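Local coordinates for protein TRAP-T family transporter, DctP (Periplasmic binding) subunit (Sulfitobacter sp. NAS-14.1, PDB 4PF8) that binds beta-D-galacturonate and, as the periplasmic solute-binding subunit of a TRAP transporter, probably hands such a sugar acid on for uptake, at residues A[29-34]-A[188-193]; A[68-73]-A[89-94]. One frame throughout, in Å; residues are numbered along the deposited sequence.

Contact 1: residues A[29-34]-A[188-193]; sequences WNIHVE and MAFAEV. With GTR (beta-D-galactopyranuronic acid), chain D.
I31 and F190 meet beside the bound galacturonate, and H32 completes the group. The side chain of F190 can be followed outward from its root. Its CB touches I31 CD1 at 3.6 Å and also lies close to the carboxylate oxygen O6B of the sugar. CG stays near O6B as well. From there the two halves of the ring go to different partners. CD2 turns to the isoleucine, with I31 CD1 3.8 Å away. F190 CD1 approaches GTR C6 at 3.4 Å. Further out, CE1 and CZ run under GTR C5, which sits 3.6 Å above the ring plane, over its centre. F190 CE2 comes obliquely within 4.3 Å of H32 CE1. The phenyl face is thus an apolar floor under the C5-C6 end of the sugar. It gets there because CG stands anti to the backbone N (chi1 -169°).

I31 uses its two branches differently. CD1 packs on F190, while CG2 lies over one face of the H32 imidazole, toward its rim, and reaches the sugar near O3. H32 supplies the polar grip. Its NE2-H donates to GTR O2 at 2.9 Å, with the oxygen in the ring plane but the bond bent to 146°. The sugar's other hydrogen bonds include those to E234, N207, R167, R146 and Q70. M188 O accepts a bond from R167 NE, so this loop also helps to place that arginine.

Segment 29-34 leaves strand 26-29 for helix 37-52, where H32 rests on V38 and S39. Segment 188-193 links strand 184-187 to helix 193-198. S211 of helix 209-214 touches both H32 and F190.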
loop_
_atom_site.group_PDB
_atom_site.type_symbol
_atom_site.label_atom_id
_atom_site.label_comp_id
_atom_site.label_asym_id
_atom_site.label_seq_id
_atom_site.Cartn_x
_atom_site.Cartn_y
_atom_site.Cartn_z
ATOM N N TRP A 29 -4.360 10.576 -9.005
ATOM C CA TRP A 29 -3.851 10.790 -7.646
ATOM C C TRP A 29 -2.685 9.869 -7.337
ATOM O O TRP A 29 -2.749 8.673 -7.582
ATOM C CB TRP A 29 -4.948 10.509 -6.634
ATOM C CG TRP A 29 -4.584 10.753 -5.184
ATOM C CD1 TRP A 29 -4.729 11.912 -4.485
ATOM C CD2 TRP A 29 -4.010 9.806 -4.275
ATOM N NE1 TRP A 29 -4.287 11.754 -3.184
ATOM C CE2 TRP A 29 -3.854 10.460 -3.032
ATOM C CE3 TRP A 29 -3.662 8.458 -4.376
ATOM C CZ2 TRP A 29 -3.335 9.810 -1.904
ATOM C CZ3 TRP A 29 -3.149 7.812 -3.256
ATOM C CH2 TRP A 29 -3.002 8.487 -2.039
ATOM N N ASN A 30 -1.634 10.449 -6.776
ATOM C CA ASN A 30 -0.485 9.697 -6.280
ATOM C C ASN A 30 -0.078 10.319 -4.961
ATOM O O ASN A 30 0.040 11.533 -4.860
ATOM C CB ASN A 30 0.644 9.843 -7.283
ATOM C CG ASN A 30 1.889 9.027 -6.934
ATOM O OD1 ASN A 30 1.850 8.052 -6.178
ATOM N ND2 ASN A 30 2.978 9.385 -7.544
ATOM N N ILE A 31 0.182 9.479 -3.957
ATOM C CA ILE A 31 0.660 9.944 -2.668
ATOM C C ILE A 31 2.167 10.217 -2.647
ATOM O O ILE A 31 2.660 10.942 -1.794
ATOM C CB ILE A 31 0.290 8.927 -1.569
ATOM C CG1 ILE A 31 0.244 9.569 -0.184
ATOM C CG2 ILE A 31 1.230 7.722 -1.590
ATOM C CD1 ILE A 31 -0.383 8.629 0.862
ATOM N N HIS A 32 2.893 9.623 -3.593
ATOM C CA HIS A 32 4.351 9.619 -3.540
ATOM C C HIS A 32 5.047 10.782 -4.190
ATOM O O HIS A 32 4.445 11.518 -4.974
ATOM C CB HIS A 32 4.835 8.336 -4.169
ATOM C CG HIS A 32 4.523 7.143 -3.347
ATOM N ND1 HIS A 32 5.134 6.907 -2.135
ATOM C CD2 HIS A 32 3.641 6.143 -3.534
ATOM C CE1 HIS A 32 4.653 5.786 -1.623
ATOM N NE2 HIS A 32 3.737 5.317 -2.445
ATOM N N VAL A 33 6.323 10.969 -3.845
ATOM C CA VAL A 33 7.165 11.937 -4.520
ATOM C C VAL A 33 7.266 11.611 -6.005
ATOM O O VAL A 33 7.015 10.483 -6.404
ATOM C CB VAL A 33 8.560 12.014 -3.886
ATOM C CG1 VAL A 33 8.424 12.442 -2.414
ATOM C CG2 VAL A 33 9.290 10.677 -4.026
ATOM N N GLU A 34 7.611 12.610 -6.820
ATOM C CA GLU A 34 7.645 12.425 -8.259
ATOM C C GLU A 34 8.607 11.316 -8.671
ATOM O O GLU A 34 8.311 10.551 -9.597
ATOM C CB GLU A 34 8.028 13.740 -8.961
ATOM C CG GLU A 34 7.883 13.673 -10.470
ATOM C CD GLU A 34 7.949 15.035 -11.147
ATOM O OE1 GLU A 34 8.080 16.059 -10.441
ATOM O OE2 GLU A 34 7.876 15.071 -12.394
HETATM N N MSE A 188 -2.747 7.978 11.254
HETATM C CA MSE A 188 -2.340 9.309 10.813
HETATM C C MSE A 188 -2.061 9.268 9.316
HETATM O O MSE A 188 -1.442 8.331 8.804
HETATM C CB MSE A 188 -1.069 9.749 11.545
HETATM C CG MSE A 188 -0.571 11.139 11.196
HETATM SE SE MSE A 188 1.098 11.497 12.168
HETATM C CE MSE A 188 0.629 10.598 13.714
ATOM N N ALA A 189 -2.508 10.300 8.608
ATOM C CA ALA A 189 -2.162 10.441 7.199
ATOM C C ALA A 189 -0.660 10.403 6.947
ATOM O O ALA A 189 0.144 10.947 7.721
ATOM C CB ALA A 189 -2.762 11.741 6.649
ATOM N N PHE A 190 -0.272 9.768 5.847
ATOM C CA PHE A 190 1.136 9.553 5.500
ATOM C C PHE A 190 1.953 10.847 5.489
ATOM O O PHE A 190 3.076 10.866 5.958
ATOM C CB PHE A 190 1.199 8.861 4.133
ATOM C CG PHE A 190 2.548 8.329 3.733
ATOM C CD1 PHE A 190 3.267 7.483 4.553
ATOM C CD2 PHE A 190 3.030 8.603 2.484
ATOM C CE1 PHE A 190 4.479 6.977 4.143
ATOM C CE2 PHE A 190 4.235 8.056 2.041
ATOM C CZ PHE A 190 4.956 7.246 2.890
ATOM N N ALA A 191 1.388 11.934 4.965
ATOM C CA ALA A 191 2.121 13.175 4.802
ATOM C C ALA A 191 2.501 13.810 6.139
ATOM O O ALA A 191 3.418 14.630 6.172
ATOM C CB ALA A 191 1.287 14.164 3.969
ATOM N N GLU A 192 1.838 13.430 7.236
ATOM C CA GLU A 192 2.094 14.036 8.541
ATOM C C GLU A 192 3.130 13.263 9.352
ATOM O O GLU A 192 3.591 13.715 10.405
ATOM C CB GLU A 192 0.772 14.155 9.308
ATOM C CG GLU A 192 -0.336 14.831 8.482
ATOM C CD GLU A 192 0.060 16.177 7.901
ATOM O OE1 GLU A 192 -0.009 16.350 6.665
ATOM O OE2 GLU A 192 0.442 17.084 8.665
ATOM N N VAL A 193 3.528 12.103 8.860
ATOM C CA VAL A 193 4.379 11.225 9.658
ATOM C C VAL A 193 5.769 11.835 9.922
ATOM O O VAL A 193 6.288 11.748 11.034
ATOM C CB VAL A 193 4.518 9.855 8.988
ATOM C CG1 VAL A 193 5.494 8.966 9.752
ATOM C CG2 VAL A 193 3.130 9.171 8.871
HETATM C C1 GTR D . 3.093 3.277 1.332
HETATM C C2 GTR D . 2.016 3.186 0.303
HETATM C C3 GTR D . 1.232 4.485 0.349
HETATM C C4 GTR D . 0.616 4.709 1.723
HETATM C C5 GTR D . 1.775 4.688 2.713
HETATM C C6 GTR D . 1.258 4.808 4.142
HETATM O O1 GTR D . 3.849 2.027 1.386
HETATM O O2 GTR D . 2.657 3.046 -0.995
HETATM O O3 GTR D . 0.139 4.337 -0.584
HETATM O O4 GTR D . -0.283 3.618 1.988
HETATM O O5 GTR D . 2.545 3.473 2.600
HETATM O O6A GTR D . 1.932 4.200 5.015
HETATM O O6B GTR D . 0.311 5.594 4.378
#

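Contact 2: residues A[68-73]-A[89-94]; sequences GSQPDA and LGPMGQ. With GTR (beta-D-galactopyranuronic acid), chain D.
The Q70 amide, the flat group here, has P91 CG over one face, 3.7 Å from Q70 NE2. The indole of W29 covers the opposite face, its CH2 over Q70 CD, and I31 CD1 comes in beside NE2. The two polar atoms of the amide have different partners. NE2 donates to GTR O3 at 3.2 Å and 158°. OE1 accepts from the backbone N of S88, which fixes which way round the amide lies. CG, anti to the backbone N (chi1 -174°), also leans on P91, and the chain bends at chi2 to turn the amide toward the sugar. With an alanine in its place, the amide is gone, and this would probably leave GTR O3 and S88 N without their partner and a gap between P91 and W29. P71 CG reaches P91 CB only loosely, at 4.5 Å.

S69 is the N-cap of helix 70-79. That helix is the crossover of a beta-alpha-beta unit from strand 59-62 to strand 84-88, and a short, weakly bonded helical turn at 89-92 follows directly. Sugar bound where helices begin beside a central sheet suits the cleft of an alpha/beta solute-binding protein.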
loop_
_atom_site.group_PDB
_atom_site.type_symbol
_atom_site.label_atom_id
_atom_site.label_comp_id
_atom_site.label_asym_id
_atom_site.label_seq_id
_atom_site.Cartn_x
_atom_site.Cartn_y
_atom_site.Cartn_z
ATOM N N GLY A 68 -5.238 15.147 -1.945
ATOM C CA GLY A 68 -5.891 14.646 -0.746
ATOM C C GLY A 68 -5.142 13.532 -0.040
ATOM O O GLY A 68 -4.273 12.900 -0.617
ATOM N N SER A 69 -5.503 13.296 1.213
ATOM C CA SER A 69 -5.094 12.105 1.919
ATOM C C SER A 69 -5.684 10.879 1.243
ATOM O O SER A 69 -6.632 10.959 0.462
ATOM C CB SER A 69 -5.554 12.160 3.372
ATOM O OG SER A 69 -6.947 11.950 3.450
ATOM N N GLN A 70 -5.138 9.717 1.541
ATOM C CA GLN A 70 -5.530 8.549 0.808
ATOM C C GLN A 70 -7.006 8.150 0.998
ATOM O O GLN A 70 -7.680 7.840 0.016
ATOM C CB GLN A 70 -4.558 7.374 1.068
ATOM C CG GLN A 70 -4.865 6.184 0.190
ATOM C CD GLN A 70 -3.649 5.343 -0.201
ATOM O OE1 GLN A 70 -3.653 4.707 -1.252
ATOM N NE2 GLN A 70 -2.618 5.347 0.618
ATOM N N PRO A 71 -7.516 8.132 2.238
ATOM C CA PRO A 71 -8.939 7.781 2.394
ATOM C C PRO A 71 -9.841 8.756 1.616
ATOM O O PRO A 71 -10.830 8.327 1.007
ATOM C CB PRO A 71 -9.170 7.869 3.902
ATOM C CG PRO A 71 -7.785 7.671 4.509
ATOM C CD PRO A 71 -6.831 8.311 3.536
ATOM N N ASP A 72 -9.488 10.036 1.627
ATOM C CA ASP A 72 -10.305 11.049 0.946
ATOM C C ASP A 72 -10.164 10.906 -0.566
ATOM O O ASP A 72 -11.126 11.105 -1.281
ATOM C CB ASP A 72 -9.903 12.451 1.366
ATOM C CG ASP A 72 -10.269 12.763 2.810
ATOM O OD1 ASP A 72 -11.214 12.144 3.364
ATOM O OD2 ASP A 72 -9.594 13.646 3.383
ATOM N N ALA A 73 -8.983 10.525 -1.047
ATOM C CA ALA A 73 -8.793 10.329 -2.486
ATOM C C ALA A 73 -9.605 9.146 -2.999
ATOM O O ALA A 73 -10.162 9.177 -4.094
ATOM C CB ALA A 73 -7.313 10.167 -2.812
ATOM N N LEU A 89 -4.130 -0.879 -0.962
ATOM C CA LEU A 89 -5.333 -1.525 -0.478
ATOM C C LEU A 89 -5.504 -1.389 1.049
ATOM O O LEU A 89 -6.575 -1.680 1.584
ATOM C CB LEU A 89 -5.348 -2.973 -0.920
ATOM C CG LEU A 89 -5.932 -3.188 -2.304
ATOM C CD1 LEU A 89 -5.182 -2.452 -3.370
ATOM C CD2 LEU A 89 -5.994 -4.689 -2.640
ATOM N N GLY A 90 -4.482 -0.909 1.750
ATOM C CA GLY A 90 -4.563 -0.773 3.191
ATOM C C GLY A 90 -5.733 0.106 3.622
ATOM O O GLY A 90 -6.627 -0.316 4.343
ATOM N N PRO A 91 -5.748 1.366 3.172
ATOM C CA PRO A 91 -6.839 2.274 3.546
ATOM C C PRO A 91 -8.152 1.990 2.813
ATOM O O PRO A 91 -9.199 2.546 3.154
ATOM C CB PRO A 91 -6.301 3.658 3.152
ATOM C CG PRO A 91 -4.807 3.480 2.972
ATOM C CD PRO A 91 -4.630 2.062 2.512
HETATM N N MSE A 92 -8.088 1.145 1.803
HETATM C CA MSE A 92 -9.259 0.782 1.014
HETATM C C MSE A 92 -10.222 -0.110 1.804
HETATM O O MSE A 92 -11.377 -0.256 1.431
HETATM C CB MSE A 92 -8.804 0.069 -0.250
HETATM C CG MSE A 92 -9.900 -0.315 -1.186
HETATM SE SE MSE A 92 -10.505 1.223 -2.127
HETATM C CE MSE A 92 -9.046 1.515 -3.375
ATOM N N GLY A 93 -9.764 -0.697 2.902
ATOM C CA GLY A 93 -10.634 -1.531 3.721
ATOM C C GLY A 93 -11.921 -0.870 4.225
ATOM O O GLY A 93 -12.921 -1.542 4.468
ATOM N N GLN A 94 -11.931 0.448 4.390
ATOM C CA GLN A 94 -13.159 1.114 4.834
ATOM C C GLN A 94 -14.239 1.197 3.738
ATOM O O GLN A 94 -15.410 0.911 3.985
ATOM C CB GLN A 94 -12.842 2.506 5.391
ATOM C CG GLN A 94 -14.023 3.170 6.077
ATOM C CD GLN A 94 -13.604 4.274 7.035
ATOM O OE1 GLN A 94 -12.447 4.345 7.456
ATOM N NE2 GLN A 94 -14.554 5.136 7.396
HETATM C C1 GTR D . 3.093 3.277 1.332
HETATM C C2 GTR D . 2.016 3.186 0.303
HETATM C C3 GTR D . 1.232 4.485 0.349
HETATM C C4 GTR D . 0.616 4.709 1.723
HETATM C C5 GTR D . 1.775 4.688 2.713
HETATM C C6 GTR D . 1.258 4.808 4.142
HETATM O O1 GTR D . 3.849 2.027 1.386
HETATM O O2 GTR D . 2.657 3.046 -0.995
HETATM O O3 GTR D . 0.139 4.337 -0.584
HETATM O O4 GTR D . -0.283 3.618 1.988
HETATM O O5 GTR D . 2.545 3.473 2.600
HETATM O O6A GTR D . 1.932 4.200 5.015
HETATM O O6B GTR D . 0.311 5.594 4.378
#

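How the contacts relate
Both contacts are buried and both reach the same galacturonate, contact 1 through I31, H32 and F190, contact 2 through Q70 alone. Contact 1 joins segments far apart in sequence: 29-34 follows a strand of the five-stranded sheet, while 188-193 follows strand 184-187 of a separate parallel pair. Contact 2 is local. Its segments flank strand 84-88 of that same five-stranded sheet, and it is nested in the loop that contact 1 closes. Contact 1 is mostly aromatic and aliphatic, whereas contact 2 sets an amide against proline. Neither has a hydrogen bond between its own segments. W29 connects them: its NE1 probably bonds to G68 O, and its ring also packs on A73.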